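Local coordinates for protein cocosin 1 acidic chain (Cocos nucifera, PDB 5WPW) that serves as a seed storage globulin of coconut, a hexameric nutrient reserve of the 11S legumin type and a potential food allergen, at residues Arg18-Asp30 / Ser40-Leu52. The protein carries 2 engineered substitutions. Numbering follows the deposited sequence.
Sequences RSEAGVTDYFDED and STIRRVIEPRGLL
V23 and D25 pair with V45 and R43 where strand 22-26 runs antiparallel to strand 40-46 in a sheet of the N-terminal cupin domain. Each is a hydrogen-bonded antiparallel pair, joined by two backbone hydrogen bonds. D25 N reaches R43 O at 2.6 Å, while V45 N gives V23 O a nearly straight bond (172°). The pairing is carried on at both ends, by E47 N to A21 O and by a longer bond from F27 N to T41 O, 3.2 Å. Strand 15-19 flanks 22-26 on its other edge and strand 134-140 flanks 40-46, in the all-antiparallel arrangement of a cupin beta-barrel. On one face, R43 sends CG anti to its backbone N (chi1 -177°) and bends at chi3, which carries NH1 to D25 OD2 at 3.4 Å. The hydrogen bond within this salt bridge is weak; the carboxylate approaches the guanidinium edge with the two planes almost perpendicular, 88° apart. The other face holds T24 beside R44, with T24 OG1 3.3 Å from R44 CG. E211 is the stronger partner of both, hydrogen-bonded to T24 and salt-bridged to R44, and L52 CD1 packs over one face of the R44 guanidinium. Farther along this face, I42 CG2 touches Y26 CD2 at 3.8 Å. F27 sets CD1 against the T41 methyl CG2, 3.5 Å away, and E29 OE1 lies 2.9 Å from S40 OG and takes a hydrogen bond from H153 N.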
ATOM      1  N   ARG A  18      -9.268   1.546  44.833  1.00 48.27           N
ATOM      2  CA  ARG A  18      -9.040   2.933  45.206  1.00 44.92           C
ATOM      3  C   ARG A  18      -7.546   3.192  45.371  1.00 48.24           C
ATOM      4  O   ARG A  18      -6.845   2.450  46.066  1.00 50.42           O
ATOM      5  CB  ARG A  18      -9.787   3.304  46.488  1.00 50.84           C
ATOM      6  CG  ARG A  18      -9.882   4.803  46.661  1.00 46.35           C
ATOM      7  CD  ARG A  18     -10.776   5.228  47.816  1.00 59.20           C
ATOM      8  NE  ARG A  18     -12.035   5.843  47.386  1.00 59.32           N
ATOM      9  CZ  ARG A  18     -12.153   6.929  46.621  1.00 52.71           C
ATOM     10  NH1 ARG A  18     -13.364   7.380  46.313  1.00 53.49           N
ATOM     11  NH2 ARG A  18     -11.084   7.563  46.149  1.00 54.05           N
ATOM     12  N   SER A  19      -7.066   4.233  44.712  1.00 43.46           N
ATOM     13  CA  SER A  19      -5.707   4.718  44.848  1.00 42.13           C
ATOM     14  C   SER A  19      -5.715   6.007  45.671  1.00 43.35           C
ATOM     15  O   SER A  19      -6.767   6.516  46.061  1.00 36.13           O
ATOM     16  CB  SER A  19      -5.081   4.947  43.466  1.00 40.31           C
ATOM     17  OG  SER A  19      -4.849   3.730  42.777  1.00 39.17           O
ATOM     18  N   GLU A  20      -4.510   6.538  45.903  1.00 43.40           N
ATOM     19  CA  GLU A  20      -4.343   7.742  46.712  1.00 41.55           C
ATOM     20  C   GLU A  20      -5.069   8.937  46.107  1.00 45.71           C
ATOM     21  O   GLU A  20      -5.747   9.684  46.824  1.00 41.41           O
ATOM     22  CB  GLU A  20      -2.851   8.038  46.868  1.00 42.91           C
ATOM     23  CG  GLU A  20      -2.511   9.243  47.714  1.00 40.28           C
ATOM     24  CD  GLU A  20      -1.012   9.443  47.833  1.00 49.86           C
ATOM     25  OE1 GLU A  20      -0.364   9.802  46.820  1.00 44.23           O
ATOM     26  OE2 GLU A  20      -0.476   9.233  48.943  1.00 51.12           O
ATOM     27  N   ALA A  21      -4.951   9.134  44.788  1.00 38.61           N
ATOM     28  CA  ALA A  21      -5.479  10.322  44.122  1.00 39.64           C
ATOM     29  C   ALA A  21      -6.491   9.979  43.031  1.00 36.81           C
ATOM     30  O   ALA A  21      -6.640  10.729  42.063  1.00 37.65           O
ATOM     31  CB  ALA A  21      -4.346  11.166  43.541  1.00 34.94           C
ATOM     32  N   GLY A  22      -7.187   8.858  43.174  1.00 36.32           N
ATOM     33  CA  GLY A  22      -8.214   8.494  42.222  1.00 37.91           C
ATOM     34  C   GLY A  22      -8.646   7.057  42.426  1.00 39.96           C
ATOM     35  O   GLY A  22      -8.202   6.386  43.363  1.00 42.05           O
ATOM     36  N   VAL A  23      -9.547   6.609  41.538  1.00 35.42           N
ATOM     37  CA  VAL A  23     -10.096   5.255  41.533  1.00 37.48           C
ATOM     38  C   VAL A  23     -10.168   4.731  40.098  1.00 39.03           C
ATOM     39  O   VAL A  23     -10.372   5.489  39.138  1.00 33.76           O
ATOM     40  CB  VAL A  23     -11.508   5.160  42.171  1.00 40.74           C
ATOM     41  CG1 VAL A  23     -11.597   5.964  43.459  1.00 42.83           C
ATOM     42  CG2 VAL A  23     -12.582   5.585  41.196  1.00 36.37           C
ATOM     43  N   THR A  24     -10.024   3.412  39.971  1.00 33.87           N
ATOM     44  CA  THR A  24     -10.121   2.695  38.699  1.00 38.03           C
ATOM     45  C   THR A  24     -11.237   1.665  38.795  1.00 36.78           C
ATOM     46  O   THR A  24     -11.178   0.766  39.639  1.00 42.67           O
ATOM     47  CB  THR A  24      -8.798   2.002  38.354  1.00 36.63           C
ATOM     48  OG1 THR A  24      -7.725   2.957  38.399  1.00 33.87           O
ATOM     49  CG2 THR A  24      -8.865   1.391  36.960  1.00 39.25           C
ATOM     50  N   ASP A  25     -12.244   1.795  37.931  1.00 32.91           N
ATOM     51  CA  ASP A  25     -13.373   0.876  37.875  1.00 36.77           C
ATOM     52  C   ASP A  25     -13.146  -0.089  36.725  1.00 36.93           C
ATOM     53  O   ASP A  25     -12.852   0.345  35.612  1.00 35.42           O
ATOM     54  CB  ASP A  25     -14.685   1.630  37.656  1.00 39.04           C
ATOM     55  CG  ASP A  25     -14.957   2.635  38.727  1.00 44.70           C
ATOM     56  OD1 ASP A  25     -14.475   2.402  39.860  1.00 51.52           O
ATOM     57  OD2 ASP A  25     -15.606   3.662  38.447  1.00 46.47           O
ATOM     58  N   TYR A  26     -13.254  -1.383  36.986  1.00 34.93           N
ATOM     59  CA  TYR A  26     -13.044  -2.380  35.941  1.00 42.83           C
ATOM     60  C   TYR A  26     -14.377  -3.026  35.567  1.00 41.30           C
ATOM     61  O   TYR A  26     -15.072  -3.571  36.432  1.00 42.01           O
ATOM     62  CB  TYR A  26     -12.034  -3.444  36.378  1.00 39.25           C
ATOM     63  CG  TYR A  26     -10.659  -2.921  36.769  1.00 40.48           C
ATOM     64  CD1 TYR A  26     -10.443  -2.352  38.023  1.00 45.19           C
ATOM     65  CD2 TYR A  26      -9.569  -3.024  35.903  1.00 42.59           C
ATOM     66  CE1 TYR A  26      -9.188  -1.884  38.399  1.00 45.72           C
ATOM     67  CE2 TYR A  26      -8.300  -2.557  36.269  1.00 34.59           C
ATOM     68  CZ  TYR A  26      -8.120  -1.986  37.524  1.00 42.72           C
ATOM     69  OH  TYR A  26      -6.878  -1.511  37.930  1.00 41.28           O
ATOM     70  N   PHE A  27     -14.732  -2.968  34.283  1.00 34.63           N
ATOM     71  CA  PHE A  27     -15.787  -3.851  33.796  1.00 36.99           C
ATOM     72  C   PHE A  27     -15.223  -5.258  33.654  1.00 38.44           C
ATOM     73  O   PHE A  27     -14.013  -5.451  33.535  1.00 40.32           O
ATOM     74  CB  PHE A  27     -16.354  -3.369  32.461  1.00 34.69           C
ATOM     75  CG  PHE A  27     -17.000  -2.007  32.509  1.00 34.64           C
ATOM     76  CD1 PHE A  27     -16.234  -0.862  32.598  1.00 32.57           C
ATOM     77  CD2 PHE A  27     -18.388  -1.878  32.418  1.00 36.74           C
ATOM     78  CE1 PHE A  27     -16.830   0.388  32.624  1.00 36.10           C
ATOM     79  CE2 PHE A  27     -18.989  -0.638  32.437  1.00 28.42           C
ATOM     80  CZ  PHE A  27     -18.201   0.502  32.545  1.00 37.80           C
ATOM     81  N   ASP A  28     -16.106  -6.260  33.685  1.00 39.71           N
ATOM     82  CA  ASP A  28     -15.655  -7.647  33.754  1.00 43.66           C
ATOM     83  C   ASP A  28     -15.361  -8.166  32.347  1.00 42.36           C
ATOM     84  O   ASP A  28     -16.281  -8.476  31.588  1.00 42.57           O
ATOM     85  CB  ASP A  28     -16.676  -8.538  34.453  1.00 39.91           C
ATOM     86  CG  ASP A  28     -16.228  -9.992  34.519  1.00 43.03           C
ATOM     87  OD1 ASP A  28     -15.023 -10.268  34.330  1.00 47.93           O
ATOM     88  OD2 ASP A  28     -17.080 -10.870  34.751  1.00 49.53           O
ATOM     89  N   GLU A  29     -14.076  -8.309  32.018  1.00 39.99           N
ATOM     90  CA  GLU A  29     -13.693  -8.775  30.691  1.00 38.44           C
ATOM     91  C   GLU A  29     -14.057 -10.234  30.458  1.00 41.30           C
ATOM     92  O   GLU A  29     -13.965 -10.705  29.319  1.00 37.43           O
ATOM     93  CB  GLU A  29     -12.191  -8.559  30.482  1.00 43.22           C
ATOM     94  CG  GLU A  29     -11.318  -9.056  31.627  1.00 40.75           C
ATOM     95  CD  GLU A  29      -9.861  -9.277  31.210  1.00 43.47           C
ATOM     96  OE1 GLU A  29      -9.190  -8.309  30.764  1.00 39.15           O
ATOM     97  OE2 GLU A  29      -9.386 -10.430  31.321  1.00 48.24           O
ATOM     98  N   ASP A  30     -14.470 -10.953  31.508  1.00 44.10           N
ATOM     99  CA  ASP A  30     -14.909 -12.337  31.398  1.00 44.27           C
ATOM    100  C   ASP A  30     -16.405 -12.467  31.140  1.00 43.63           C
ATOM    101  O   ASP A  30     -16.876 -13.570  30.844  1.00 49.69           O
ATOM    102  CB  ASP A  30     -14.529 -13.103  32.667  1.00 48.30           C
ATOM    103  CG  ASP A  30     -13.052 -13.460  32.707  1.00 53.91           C
ATOM    104  OD1 ASP A  30     -12.689 -14.534  32.175  1.00 59.31           O
ATOM    105  OD2 ASP A  30     -12.255 -12.669  33.261  1.00 53.79           O
ATOM    106  N   SER A  40     -11.562  -5.302  26.708  1.00 28.63           N
ATOM    107  CA  SER A  40     -11.653  -4.994  28.130  1.00 28.91           C
ATOM    108  C   SER A  40     -11.864  -3.494  28.282  1.00 31.90           C
ATOM    109  O   SER A  40     -11.280  -2.702  27.535  1.00 29.39           O
ATOM    110  CB  SER A  40     -10.376  -5.404  28.888  1.00 34.11           C
ATOM    111  OG  SER A  40      -9.918  -6.677  28.465  1.00 37.23           O
ATOM    112  N   THR A  41     -12.678  -3.091  29.259  1.00 30.21           N
ATOM    113  CA  THR A  41     -13.006  -1.685  29.467  1.00 27.42           C
ATOM    114  C   THR A  41     -12.686  -1.308  30.907  1.00 29.33           C
ATOM    115  O   THR A  41     -12.870  -2.115  31.830  1.00 29.69           O
ATOM    116  CB  THR A  41     -14.492  -1.381  29.169  1.00 28.96           C
ATOM    117  OG1 THR A  41     -14.772  -1.599  27.777  1.00 42.48           O
ATOM    118  CG2 THR A  41     -14.829   0.072  29.489  1.00 35.88           C
ATOM    119  N   ILE A  42     -12.150  -0.112  31.091  1.00 31.92           N
ATOM    120  CA  ILE A  42     -11.901   0.414  32.424  1.00 33.24           C
ATOM    121  C   ILE A  42     -12.317   1.874  32.448  1.00 34.85           C
ATOM    122  O   ILE A  42     -12.239   2.587  31.441  1.00 31.61           O
ATOM    123  CB  ILE A  42     -10.426   0.251  32.868  1.00 28.20           C
ATOM    124  CG1 ILE A  42      -9.527   1.284  32.204  1.00 37.77           C
ATOM    125  CG2 ILE A  42      -9.909  -1.149  32.594  1.00 37.37           C
ATOM    126  CD1 ILE A  42      -8.040   1.038  32.464  1.00 33.13           C
ATOM    127  N   ARG A  43     -12.802   2.308  33.602  1.00 33.72           N
ATOM    128  CA  ARG A  43     -13.078   3.710  33.860  1.00 33.35           C
ATOM    129  C   ARG A  43     -12.160   4.177  34.981  1.00 34.86           C
ATOM    130  O   ARG A  43     -12.005   3.484  35.987  1.00 33.64           O
ATOM    131  CB  ARG A  43     -14.546   3.942  34.257  1.00 33.43           C
ATOM    132  CG  ARG A  43     -14.868   5.424  34.470  1.00 32.46           C
ATOM    133  CD  ARG A  43     -16.133   5.632  35.293  1.00 40.88           C
ATOM    134  NE  ARG A  43     -17.308   5.163  34.572  1.00 48.50           N
ATOM    135  CZ  ARG A  43     -18.311   4.499  35.131  1.00 45.51           C
ATOM    136  NH1 ARG A  43     -18.276   4.230  36.429  1.00 46.58           N
ATOM    137  NH2 ARG A  43     -19.339   4.089  34.391  1.00 42.78           N
ATOM    138  N   ARG A  44     -11.553   5.342  34.804  1.00 32.34           N
ATOM    139  CA  ARG A  44     -10.698   5.936  35.822  1.00 35.89           C
ATOM    140  C   ARG A  44     -11.189   7.320  36.212  1.00 35.16           C
ATOM    141  O   ARG A  44     -11.617   8.108  35.358  1.00 29.88           O
ATOM    142  CB  ARG A  44      -9.263   6.059  35.346  1.00 32.44           C
ATOM    143  CG  ARG A  44      -8.383   5.002  35.842  1.00 36.14           C
ATOM    144  CD  ARG A  44      -6.969   5.399  35.592  1.00 39.12           C
ATOM    145  NE  ARG A  44      -6.410   4.679  34.462  1.00 42.95           N
ATOM    146  CZ  ARG A  44      -5.916   3.452  34.542  1.00 42.35           C
ATOM    147  NH1 ARG A  44      -5.422   2.868  33.466  1.00 42.19           N
ATOM    148  NH2 ARG A  44      -5.916   2.817  35.702  1.00 40.63           N
ATOM    149  N   VAL A  45     -11.092   7.627  37.504  1.00 31.53           N
ATOM    150  CA  VAL A  45     -11.285   8.980  38.001  1.00 33.08           C
ATOM    151  C   VAL A  45      -9.977   9.415  38.643  1.00 38.70           C
ATOM    152  O   VAL A  45      -9.451   8.718  39.515  1.00 36.57           O
ATOM    153  CB  VAL A  45     -12.447   9.068  39.008  1.00 39.08           C
ATOM    154  CG1 VAL A  45     -12.470  10.441  39.642  1.00 38.58           C
ATOM    155  CG2 VAL A  45     -13.748   8.822  38.315  1.00 35.90           C
ATOM    156  N   ILE A  46      -9.450  10.551  38.199  1.00 36.14           N
ATOM    157  CA  ILE A  46      -8.161  11.060  38.646  1.00 38.35           C
ATOM    158  C   ILE A  46      -8.424  12.414  39.286  1.00 36.76           C
ATOM    159  O   ILE A  46      -8.728  13.392  38.588  1.00 35.78           O
ATOM    160  CB  ILE A  46      -7.143  11.180  37.496  1.00 34.67           C
ATOM    161  CG1 ILE A  46      -6.908   9.829  36.820  1.00 33.01           C
ATOM    162  CG2 ILE A  46      -5.823  11.748  37.984  1.00 30.90           C
ATOM    163  CD1 ILE A  46      -6.054   9.947  35.566  1.00 35.02           C
ATOM    164  N   GLU A  47      -8.303  12.473  40.620  1.00 38.95           N
ATOM    165  CA  GLU A  47      -8.517  13.716  41.332  1.00 35.39           C
ATOM    166  C   GLU A  47      -7.524  14.760  40.857  1.00 34.33           C
ATOM    167  O   GLU A  47      -6.493  14.424  40.263  1.00 40.01           O
ATOM    168  CB  GLU A  47      -8.373  13.516  42.842  1.00 44.07           C
ATOM    169  CG  GLU A  47      -9.122  12.329  43.406  1.00 43.55           C
ATOM    170  CD  GLU A  47     -10.601  12.401  43.121  1.00 49.61           C
ATOM    171  OE1 GLU A  47     -11.236  11.323  43.068  1.00 49.83           O
ATOM    172  OE2 GLU A  47     -11.123  13.528  42.951  1.00 48.92           O
ATOM    173  N   PRO A  48      -7.819  16.035  41.095  1.00 35.49           N
ATOM    174  CA  PRO A  48      -6.837  17.080  40.803  1.00 31.10           C
ATOM    175  C   PRO A  48      -5.507  16.782  41.483  1.00 35.50           C
ATOM    176  O   PRO A  48      -5.459  16.225  42.584  1.00 32.57           O
ATOM    177  CB  PRO A  48      -7.499  18.350  41.349  1.00 38.76           C
ATOM    178  CG  PRO A  48      -8.957  18.060  41.267  1.00 38.64           C
ATOM    179  CD  PRO A  48      -9.117  16.594  41.523  1.00 34.57           C
ATOM    180  N   ARG A  49      -4.420  17.094  40.772  1.00 33.40           N
ATOM    181  CA  ARG A  49      -3.038  16.853  41.178  1.00 35.11           C
ATOM    182  C   ARG A  49      -2.692  15.366  41.259  1.00 31.25           C
ATOM    183  O   ARG A  49      -1.630  15.008  41.792  1.00 36.14           O
ATOM    184  CB  ARG A  49      -2.715  17.566  42.508  1.00 31.20           C
ATOM    185  CG  ARG A  49      -2.219  19.015  42.315  1.00 36.36           C
ATOM    186  CD  ARG A  49      -3.114  19.818  41.385  1.00 36.81           C
ATOM    187  NE  ARG A  49      -2.696  21.214  41.264  1.00 50.59           N
ATOM    188  CZ  ARG A  49      -3.121  22.050  40.317  1.00 50.80           C
ATOM    189  NH1 ARG A  49      -3.979  21.634  39.390  1.00 50.60           N
ATOM    190  NH2 ARG A  49      -2.682  23.304  40.295  1.00 48.00           N
ATOM    191  N   GLY A  50      -3.537  14.492  40.714  1.00 33.67           N
ATOM    192  CA  GLY A  50      -3.247  13.071  40.652  1.00 31.90           C
ATOM    193  C   GLY A  50      -2.519  12.710  39.364  1.00 34.25           C
ATOM    194  O   GLY A  50      -2.864  13.183  38.285  1.00 36.45           O
ATOM    195  N   LEU A  51      -1.513  11.853  39.505  1.00 29.43           N
ATOM    196  CA  LEU A  51      -0.684  11.357  38.411  1.00 30.57           C
ATOM    197  C   LEU A  51      -0.938   9.864  38.245  1.00 29.27           C
ATOM    198  O   LEU A  51      -0.766   9.093  39.194  1.00 28.33           O
ATOM    199  CB  LEU A  51       0.799  11.633  38.696  1.00 30.20           C
ATOM    200  CG  LEU A  51       1.860  10.911  37.861  1.00 27.72           C
ATOM    201  CD1 LEU A  51       1.908  11.522  36.452  1.00 29.60           C
ATOM    202  CD2 LEU A  51       3.200  11.011  38.554  1.00 30.96           C
ATOM    203  N   LEU A  52      -1.383   9.457  37.050  1.00 32.24           N
ATOM    204  CA  LEU A  52      -1.386   8.043  36.681  1.00 26.39           C
ATOM    205  C   LEU A  52       0.032   7.620  36.311  1.00 30.51           C
ATOM    206  O   LEU A  52       0.597   8.129  35.332  1.00 28.15           O
ATOM    207  CB  LEU A  52      -2.334   7.793  35.511  1.00 29.86           C
ATOM    208  CG  LEU A  52      -2.511   6.360  35.012  1.00 31.52           C
ATOM    209  CD1 LEU A  52      -3.126   5.479  36.084  1.00 31.56           C
ATOM    210  CD2 LEU A  52      -3.386   6.398  33.776  1.00 32.28           C
TER